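Local coordinates for protein ricin B-related lectin (Polyporus squamosus, PDB 3PHZ) that binds beta-D-galactose in its ricin-type beta-trefoil lectin domain and calcium in its C-terminal half, consistent with a role in carbohydrate recognition, at residues D58-R63 / W97-I102; D104-K109 / W144-L149. All coordinates share one frame; numbering follows the deposited sequence.

In the fold
Following the chain from the N terminus, residues 58-63 come first, and contact 1 joins them to 97-102, closing a loop that holds strands 70-73 and 82-87 together with the galactose-binding residues Asp72, Gly75, His76 and Asn94. A short connection, residues 102-105, then leads from strand 97-101 to strand 106-110, where contact 2 begins; it closes a second loop, with strands 116-120 and 129-133, at residues 144-149. The two loops run in series and neither nests nor crosses. The hairpin couples them, since Ser100 O probably accepts a bond from Lys107 N. The contacts thus join strands 59-64, 97-101, 106-110 and 144-152, the last of which pairs with the N-terminal strand 7-13.

Contact 1 (D58-R63 / W97-I102); sequences DTYTVR and WIISQI
Thr59 faces Ile98 as a non-hydrogen-bonded antiparallel pair and Tyr60 faces Trp97 as the hydrogen-bonded pair beside it, but the strands soon splay, their directions differing by 113°. Tyr60 N donates to Trp97 O at 2.9 Å, and Trp97 N returns a bond to Tyr60 O at 2.8 Å. Next along, Ile99 N reaches Asp58 O at 3.0 Å, nearly in line with the carbonyl, which also receives the CA-H of Ile98. On the face carrying Tyr60 and Trp97, the long arm of Ile99 does the filling: with CG1 beside the backbone N (chi1 -61°) and the chain extended, CD1 comes to 4.0 Å from Tyr60 CD2 and 4.1 Å from Val62 CG2. That same valine methyl meets Trp97 CD1 at 3.9 Å, the two side chains crossing at about a right angle. The indole N-H points out of the contact and is bound by Met71 O. At the outer end a water donates to Ile99 O at 2.6 Å and, weakly, to OD1 of Asp58, whose carboxylate suits an exposed position. The chemistry thus divides: three backbone bonds fix the register, while Val62, Trp97 and Ile99, all buried, add apolar contacts.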
ATOM      1  N   ASP A  58      17.957   9.984  32.691  1.00 43.65           N
ATOM      2  CA  ASP A  58      17.453  11.285  32.346  1.00 41.20           C
ATOM      3  C   ASP A  58      18.260  11.993  31.216  1.00 37.66           C
ATOM      4  O   ASP A  58      18.013  13.164  30.988  1.00 37.32           O
ATOM      5  CB  ASP A  58      17.388  12.176  33.626  1.00 42.63           C
ATOM      6  CG  ASP A  58      16.473  11.582  34.763  1.00 45.93           C
ATOM      7  OD1 ASP A  58      15.773  10.563  34.557  1.00 46.31           O
ATOM      8  OD2 ASP A  58      16.448  12.173  35.879  1.00 51.62           O
ATOM      9  N   THR A  59      19.188  11.324  30.513  1.00 34.75           N
ATOM     10  CA  THR A  59      19.907  11.955  29.340  1.00 32.15           C
ATOM     11  C   THR A  59      19.402  11.583  27.932  1.00 30.83           C
ATOM     12  O   THR A  59      19.202  10.398  27.628  1.00 30.38           O
ATOM     13  CB  THR A  59      21.426  11.781  29.389  1.00 31.26           C
ATOM     14  OG1 THR A  59      21.874  12.124  30.705  1.00 34.30           O
ATOM     15  CG2 THR A  59      22.134  12.667  28.410  1.00 31.80           C
ATOM     16  N   TYR A  60      19.252  12.597  27.066  1.00 27.89           N
ATOM     17  CA  TYR A  60      18.581  12.347  25.778  1.00 26.38           C
ATOM     18  C   TYR A  60      19.170  13.217  24.719  1.00 25.26           C
ATOM     19  O   TYR A  60      19.679  14.312  25.027  1.00 27.18           O
ATOM     20  CB  TYR A  60      17.115  12.777  25.892  1.00 25.66           C
ATOM     21  CG  TYR A  60      16.359  11.977  26.896  1.00 27.05           C
ATOM     22  CD1 TYR A  60      15.743  10.786  26.520  1.00 23.88           C
ATOM     23  CD2 TYR A  60      16.279  12.384  28.234  1.00 25.02           C
ATOM     24  CE1 TYR A  60      14.988  10.030  27.459  1.00 25.75           C
ATOM     25  CE2 TYR A  60      15.589  11.629  29.171  1.00 28.65           C
ATOM     26  CZ  TYR A  60      14.965  10.463  28.780  1.00 28.60           C
ATOM     27  OH  TYR A  60      14.245   9.747  29.715  1.00 35.80           O
ATOM     28  N   THR A  61      19.117  12.777  23.469  1.00 23.48           N
ATOM     29  CA  THR A  61      19.198  13.716  22.352  1.00 23.94           C
ATOM     30  C   THR A  61      17.748  14.216  21.995  1.00 23.16           C
ATOM     31  O   THR A  61      16.762  13.557  22.340  1.00 22.67           O
ATOM     32  CB  THR A  61      19.813  13.084  21.079  1.00 25.27           C
ATOM     33  OG1 THR A  61      19.173  11.838  20.782  1.00 27.32           O
ATOM     34  CG2 THR A  61      21.354  12.906  21.215  1.00 25.53           C
ATOM     35  N   VAL A  62      17.679  15.431  21.414  1.00 21.09           N
ATOM     36  CA  VAL A  62      16.377  16.063  21.122  1.00 20.39           C
ATOM     37  C   VAL A  62      16.494  16.487  19.663  1.00 18.85           C
ATOM     38  O   VAL A  62      17.191  17.452  19.310  1.00 21.64           O
ATOM     39  CB  VAL A  62      16.095  17.232  22.113  1.00 19.54           C
ATOM     40  CG1 VAL A  62      14.727  17.970  21.707  1.00 19.74           C
ATOM     41  CG2 VAL A  62      16.041  16.759  23.570  1.00 20.73           C
ATOM     42  N   ARG A  63      15.876  15.694  18.759  1.00 19.88           N
ATOM     43  CA  ARG A  63      16.095  15.848  17.357  1.00 19.04           C
ATOM     44  C   ARG A  63      14.827  16.419  16.713  1.00 19.05           C
ATOM     45  O   ARG A  63      13.700  16.031  17.054  1.00 20.05           O
ATOM     46  CB  ARG A  63      16.368  14.429  16.750  1.00 20.39           C
ATOM     47  CG  ARG A  63      16.734  14.432  15.315  1.00 22.71           C
ATOM     48  CD  ARG A  63      17.103  12.977  14.828  1.00 19.58           C
ATOM     49  NE  ARG A  63      17.728  13.129  13.536  1.00 22.80           N
ATOM     50  CZ  ARG A  63      18.074  12.131  12.726  1.00 24.60           C
ATOM     51  NH1 ARG A  63      17.825  10.860  13.070  1.00 23.87           N
ATOM     52  NH2 ARG A  63      18.721  12.423  11.604  1.00 26.65           N
ATOM     53  N   TRP A  97      20.961  16.246  26.557  1.00 26.11           N
ATOM     54  CA  TRP A  97      20.105  17.070  27.428  1.00 25.87           C
ATOM     55  C   TRP A  97      19.553  16.232  28.567  1.00 26.60           C
ATOM     56  O   TRP A  97      18.992  15.134  28.361  1.00 27.61           O
ATOM     57  CB  TRP A  97      18.972  17.729  26.592  1.00 22.70           C
ATOM     58  CG  TRP A  97      19.483  18.537  25.532  1.00 22.25           C
ATOM     59  CD1 TRP A  97      19.665  18.136  24.234  1.00 21.98           C
ATOM     60  CD2 TRP A  97      19.943  19.905  25.594  1.00 23.66           C
ATOM     61  NE1 TRP A  97      20.177  19.140  23.482  1.00 23.37           N
ATOM     62  CE2 TRP A  97      20.368  20.249  24.274  1.00 22.61           C
ATOM     63  CE3 TRP A  97      20.055  20.887  26.630  1.00 22.78           C
ATOM     64  CZ2 TRP A  97      20.887  21.535  23.941  1.00 26.23           C
ATOM     65  CZ3 TRP A  97      20.581  22.184  26.278  1.00 22.90           C
ATOM     66  CH2 TRP A  97      20.998  22.479  24.970  1.00 24.41           C
ATOM     67  N   ILE A  98      19.721  16.746  29.786  1.00 25.45           N
ATOM     68  CA  ILE A  98      19.098  16.144  30.957  1.00 26.82           C
ATOM     69  C   ILE A  98      17.685  16.725  31.123  1.00 25.81           C
ATOM     70  O   ILE A  98      17.505  17.944  31.375  1.00 26.17           O
ATOM     71  CB  ILE A  98      19.979  16.366  32.224  1.00 25.18           C
ATOM     72  CG1 ILE A  98      21.390  15.787  31.947  1.00 30.17           C
ATOM     73  CG2 ILE A  98      19.295  15.739  33.449  1.00 28.05           C
ATOM     74  CD1 ILE A  98      22.476  16.148  33.011  1.00 35.96           C
ATOM     75  N   ILE A  99      16.710  15.849  31.048  1.00 25.97           N
ATOM     76  CA  ILE A  99      15.321  16.286  31.110  1.00 27.45           C
ATOM     77  C   ILE A  99      14.750  15.713  32.374  1.00 30.84           C
ATOM     78  O   ILE A  99      14.603  14.503  32.492  1.00 31.48           O
ATOM     79  CB  ILE A  99      14.510  15.831  29.863  1.00 26.98           C
ATOM     80  CG1 ILE A  99      15.134  16.445  28.599  1.00 26.74           C
ATOM     81  CG2 ILE A  99      12.981  16.238  30.068  1.00 27.03           C
ATOM     82  CD1 ILE A  99      14.549  15.863  27.231  1.00 23.14           C
ATOM     83  N   SER A 100      14.454  16.575  33.331  1.00 32.55           N
ATOM     84  CA  SER A 100      14.090  16.071  34.670  1.00 37.02           C
ATOM     85  C   SER A 100      13.137  17.031  35.325  1.00 37.69           C
ATOM     86  O   SER A 100      13.045  18.164  34.906  1.00 36.97           O
ATOM     87  CB  SER A 100      15.348  15.910  35.536  1.00 37.41           C
ATOM     88  OG  SER A 100      15.975  17.156  35.669  1.00 39.50           O
ATOM     89  N   GLN A 101      12.422  16.567  36.342  1.00 39.96           N
ATOM     90  CA  GLN A 101      11.532  17.418  37.101  1.00 44.37           C
ATOM     91  C   GLN A 101      11.937  17.400  38.588  1.00 47.29           C
ATOM     92  O   GLN A 101      12.582  16.453  39.035  1.00 47.30           O
ATOM     93  CB  GLN A 101      10.064  17.016  36.901  1.00 43.98           C
ATOM     94  CG  GLN A 101       9.676  15.554  37.218  1.00 45.90           C
ATOM     95  CD  GLN A 101       9.558  15.298  38.702  1.00 49.49           C
ATOM     96  OE1 GLN A 101       8.875  16.042  39.429  1.00 50.81           O
ATOM     97  NE2 GLN A 101      10.229  14.250  39.171  1.00 49.45           N
ATOM     98  N   ILE A 102      11.587  18.432  39.345  1.00 50.84           N
ATOM     99  CA  ILE A 102      11.866  18.423  40.809  1.00 54.19           C
ATOM    100  C   ILE A 102      10.614  18.769  41.642  1.00 55.80           C
ATOM    101  O   ILE A 102      10.738  19.514  42.649  1.00 57.25           O
ATOM    102  CB  ILE A 102      13.062  19.392  41.241  1.00 54.76           C
ATOM    103  CG1 ILE A 102      14.274  19.294  40.297  1.00 55.46           C
ATOM    104  CG2 ILE A 102      13.499  19.130  42.727  1.00 56.27           C
ATOM    105  CD1 ILE A 102      15.470  20.128  40.720  1.00 56.02           C
TER
HETATM  106  O   HOH W   1      13.243  12.390  33.071  1.00 40.29           O

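Contact 2 (D104-K109 / W144-L149)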
ATOM      1  N   ASP A 104       7.274  17.999  39.603  1.00 52.31           N
ATOM      2  CA  ASP A 104       6.466  18.103  38.381  1.00 51.09           C
ATOM      3  C   ASP A 104       6.760  19.392  37.531  1.00 48.33           C
ATOM      4  O   ASP A 104       6.010  19.740  36.582  1.00 48.09           O
ATOM      5  CB  ASP A 104       4.972  17.984  38.720  1.00 51.85           C
ATOM      6  CG  ASP A 104       4.091  18.115  37.487  1.00 56.47           C
ATOM      7  OD1 ASP A 104       4.222  17.247  36.568  1.00 57.69           O
ATOM      8  OD2 ASP A 104       3.305  19.109  37.428  1.00 59.61           O
ATOM      9  N   VAL A 105       7.842  20.091  37.878  1.00 44.86           N
ATOM     10  CA  VAL A 105       8.344  21.191  37.035  1.00 40.91           C
ATOM     11  C   VAL A 105       9.556  20.693  36.215  1.00 38.08           C
ATOM     12  O   VAL A 105      10.590  20.323  36.807  1.00 37.53           O
ATOM     13  CB  VAL A 105       8.650  22.471  37.876  1.00 41.42           C
ATOM     14  CG1 VAL A 105       9.470  23.474  37.061  1.00 38.07           C
ATOM     15  CG2 VAL A 105       7.336  23.092  38.492  1.00 41.92           C
ATOM     16  N   TRP A 106       9.409  20.675  34.875  1.00 34.67           N
ATOM     17  CA  TRP A 106      10.427  20.124  33.943  1.00 31.17           C
ATOM     18  C   TRP A 106      11.399  21.134  33.384  1.00 28.72           C
ATOM     19  O   TRP A 106      11.019  22.197  32.945  1.00 27.11           O
ATOM     20  CB  TRP A 106       9.795  19.380  32.747  1.00 31.57           C
ATOM     21  CG  TRP A 106       9.020  18.206  33.194  1.00 35.68           C
ATOM     22  CD1 TRP A 106       7.719  18.195  33.636  1.00 38.59           C
ATOM     23  CD2 TRP A 106       9.514  16.869  33.329  1.00 33.00           C
ATOM     24  NE1 TRP A 106       7.373  16.919  34.016  1.00 38.80           N
ATOM     25  CE2 TRP A 106       8.452  16.086  33.832  1.00 36.57           C
ATOM     26  CE3 TRP A 106      10.731  16.255  33.017  1.00 28.15           C
ATOM     27  CZ2 TRP A 106       8.579  14.711  34.044  1.00 34.44           C
ATOM     28  CZ3 TRP A 106      10.876  14.888  33.254  1.00 30.98           C
ATOM     29  CH2 TRP A 106       9.801  14.138  33.774  1.00 33.42           C
ATOM     30  N   LYS A 107      12.668  20.777  33.420  1.00 26.20           N
ATOM     31  CA  LYS A 107      13.760  21.606  32.882  1.00 25.13           C
ATOM     32  C   LYS A 107      14.551  20.839  31.864  1.00 24.73           C
ATOM     33  O   LYS A 107      14.449  19.630  31.816  1.00 24.70           O
ATOM     34  CB  LYS A 107      14.672  22.103  34.022  1.00 26.07           C
ATOM     35  CG  LYS A 107      13.904  23.016  34.966  1.00 26.70           C
ATOM     36  CD  LYS A 107      14.841  23.734  35.948  1.00 26.57           C
ATOM     37  CE  LYS A 107      15.464  24.932  35.247  1.00 29.41           C
ATOM     38  NZ  LYS A 107      16.267  25.709  36.245  1.00 29.81           N
ATOM     39  N   ILE A 108      15.234  21.561  30.973  1.00 21.71           N
ATOM     40  CA  ILE A 108      16.073  20.933  29.969  1.00 22.87           C
ATOM     41  C   ILE A 108      17.482  21.457  30.137  1.00 24.08           C
ATOM     42  O   ILE A 108      17.758  22.613  29.774  1.00 22.81           O
ATOM     43  CB  ILE A 108      15.541  21.220  28.551  1.00 21.37           C
ATOM     44  CG1 ILE A 108      14.047  20.851  28.449  1.00 21.79           C
ATOM     45  CG2 ILE A 108      16.335  20.386  27.512  1.00 21.25           C
ATOM     46  CD1 ILE A 108      13.452  21.266  27.121  1.00 24.59           C
ATOM     47  N   LYS A 109      18.405  20.609  30.647  1.00 25.30           N
ATOM     48  CA  LYS A 109      19.726  21.101  31.039  1.00 25.74           C
ATOM     49  C   LYS A 109      20.807  20.491  30.148  1.00 26.21           C
ATOM     50  O   LYS A 109      20.758  19.273  29.883  1.00 26.67           O
ATOM     51  CB  LYS A 109      19.986  20.684  32.492  1.00 26.13           C
ATOM     52  CG  LYS A 109      21.343  21.198  33.029  1.00 27.36           C
ATOM     53  CD  LYS A 109      21.509  20.828  34.524  1.00 30.64           C
ATOM     54  CE  LYS A 109      22.012  19.375  34.715  1.00 37.22           C
ATOM     55  NZ  LYS A 109      22.206  19.137  36.176  1.00 40.73           N
ATOM     56  N   TRP A 144       9.291  23.953  31.152  1.00 21.85           N
ATOM     57  CA  TRP A 144       8.765  23.445  29.862  1.00 22.52           C
ATOM     58  C   TRP A 144       7.789  22.340  30.155  1.00 23.59           C
ATOM     59  O   TRP A 144       7.958  21.631  31.160  1.00 24.16           O
ATOM     60  CB  TRP A 144       9.921  22.867  29.015  1.00 22.74           C
ATOM     61  CG  TRP A 144      10.943  23.983  28.708  1.00 21.24           C
ATOM     62  CD1 TRP A 144      12.079  24.265  29.426  1.00 21.98           C
ATOM     63  CD2 TRP A 144      10.845  25.013  27.702  1.00 21.63           C
ATOM     64  NE1 TRP A 144      12.725  25.371  28.914  1.00 22.31           N
ATOM     65  CE2 TRP A 144      11.979  25.879  27.890  1.00 20.01           C
ATOM     66  CE3 TRP A 144       9.913  25.293  26.674  1.00 18.82           C
ATOM     67  CZ2 TRP A 144      12.239  26.998  27.064  1.00 20.30           C
ATOM     68  CZ3 TRP A 144      10.191  26.462  25.797  1.00 20.61           C
ATOM     69  CH2 TRP A 144      11.322  27.275  26.049  1.00 20.04           C
ATOM     70  N   THR A 145       6.818  22.144  29.271  1.00 22.84           N
ATOM     71  CA  THR A 145       5.858  21.060  29.407  1.00 23.32           C
ATOM     72  C   THR A 145       5.997  20.225  28.143  1.00 23.08           C
ATOM     73  O   THR A 145       6.305  20.753  27.060  1.00 23.06           O
ATOM     74  CB  THR A 145       4.378  21.569  29.580  1.00 24.40           C
ATOM     75  OG1 THR A 145       3.963  22.286  28.427  1.00 27.57           O
ATOM     76  CG2 THR A 145       4.281  22.551  30.768  1.00 27.24           C
ATOM     77  N   PHE A 146       5.737  18.936  28.268  1.00 22.54           N
ATOM     78  CA  PHE A 146       6.030  18.021  27.137  1.00 22.30           C
ATOM     79  C   PHE A 146       4.736  17.296  26.903  1.00 23.81           C
ATOM     80  O   PHE A 146       4.252  16.612  27.809  1.00 25.37           O
ATOM     81  CB  PHE A 146       7.077  16.973  27.556  1.00 21.69           C
ATOM     82  CG  PHE A 146       8.480  17.461  27.598  1.00 23.12           C
ATOM     83  CD1 PHE A 146       9.359  17.261  26.528  1.00 24.06           C
ATOM     84  CD2 PHE A 146       8.946  18.160  28.723  1.00 26.36           C
ATOM     85  CE1 PHE A 146      10.691  17.753  26.593  1.00 24.28           C
ATOM     86  CE2 PHE A 146      10.273  18.667  28.757  1.00 23.44           C
ATOM     87  CZ  PHE A 146      11.135  18.461  27.724  1.00 21.64           C
ATOM     88  N   GLN A 147       4.193  17.435  25.692  1.00 22.29           N
ATOM     89  CA  GLN A 147       2.998  16.709  25.270  1.00 21.84           C
ATOM     90  C   GLN A 147       3.455  15.556  24.401  1.00 21.04           C
ATOM     91  O   GLN A 147       3.986  15.765  23.334  1.00 20.18           O
ATOM     92  CB  GLN A 147       1.973  17.594  24.521  1.00 23.20           C
ATOM     93  CG  GLN A 147       0.686  16.771  24.165  1.00 26.49           C
ATOM     94  CD  GLN A 147      -0.340  17.497  23.293  1.00 33.42           C
ATOM     95  OE1 GLN A 147      -0.318  18.712  23.180  1.00 34.45           O
ATOM     96  NE2 GLN A 147      -1.251  16.745  22.694  1.00 38.61           N
ATOM     97  N   LYS A 148       3.192  14.332  24.853  1.00 19.87           N
ATOM     98  CA  LYS A 148       3.646  13.138  24.075  1.00 18.74           C
ATOM     99  C   LYS A 148       2.677  12.937  22.918  1.00 19.79           C
ATOM    100  O   LYS A 148       1.405  13.034  23.069  1.00 21.83           O
ATOM    101  CB  LYS A 148       3.578  11.881  24.973  1.00 20.18           C
ATOM    102  CG  LYS A 148       4.322  10.710  24.309  1.00 17.57           C
ATOM    103  CD  LYS A 148       4.335   9.528  25.312  1.00 21.69           C
ATOM    104  CE  LYS A 148       2.966   8.874  25.460  1.00 23.47           C
ATOM    105  NZ  LYS A 148       3.176   7.693  26.452  1.00 26.66           N
ATOM    106  N   LEU A 149       3.256  12.646  21.735  1.00 19.15           N
ATOM    107  CA  LEU A 149       2.511  12.509  20.487  1.00 19.14           C
ATOM    108  C   LEU A 149       2.778  11.129  19.858  1.00 19.43           C
ATOM    109  O   LEU A 149       2.351  10.866  18.738  1.00 19.76           O
ATOM    110  CB  LEU A 149       2.971  13.582  19.490  1.00 19.26           C
ATOM    111  CG  LEU A 149       2.872  14.990  20.080  1.00 19.40           C
ATOM    112  CD1 LEU A 149       3.442  15.948  19.032  1.00 19.27           C
ATOM    113  CD2 LEU A 149       1.390  15.382  20.420  1.00 20.45           C
TER
HETATM  114  O   HOH W   2       7.187  22.152  33.736  1.00 34.92           O
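Ile108 lies across Trp144 at about a right angle, its terminal methyl set over one face of the indole. CD1 is 4.3 Å from the centroid of the five-membered ring and 25° off the ring normal, a CH-pi contact suited to isoleucine, whose beta branch stiffens the chain while its ethyl arm reaches the ring. The torsion behind it puts CG1 beside the backbone N of Ile108 (chi1 -52°), and the extended chain beyond delivers the methyl to the ring. The same CD1 also touches Phe146 CZ at 3.7 Å, here with the two side chains oblique to each other, so one methyl is wedged between two aromatic residues of strand 144-148. Phe146 turns its ring edge to the other strand as well, with CE2 4.1 Å from Trp106 CB. Trp106 joins through that CB, which sits 3.3 Å from Trp144 O; its indole then leads off to pack on Ile99 and Gln101.

The backbones run steeply across each other, at 99°, and one direct bond spans them: Trp144 N donates to Trp106 O at 3.0 Å, from a position tilted out of the carbonyl plane. Where a second bond might close the pair, a water intervenes, accepting from Trp106 N at 2.9 Å and donating to Trp144 O at 2.7 Å. It lies in the plane of the Trp106 ring, at the edge. The buried indole N-H of Trp144 is satisfied by Val117 O, and the ring of Phe3 also meets that of Phe146.

Gln142 and Trp144, two positions apart, form the Q-x-W signature of ricin-type lectins; Trp97 holds a comparable place in its own strand pair. Ile108, Trp144 and Phe146, all buried, here join strands 106-110 and 144-152, as expected of the hydrophobic interior of a ricin-type beta-trefoil.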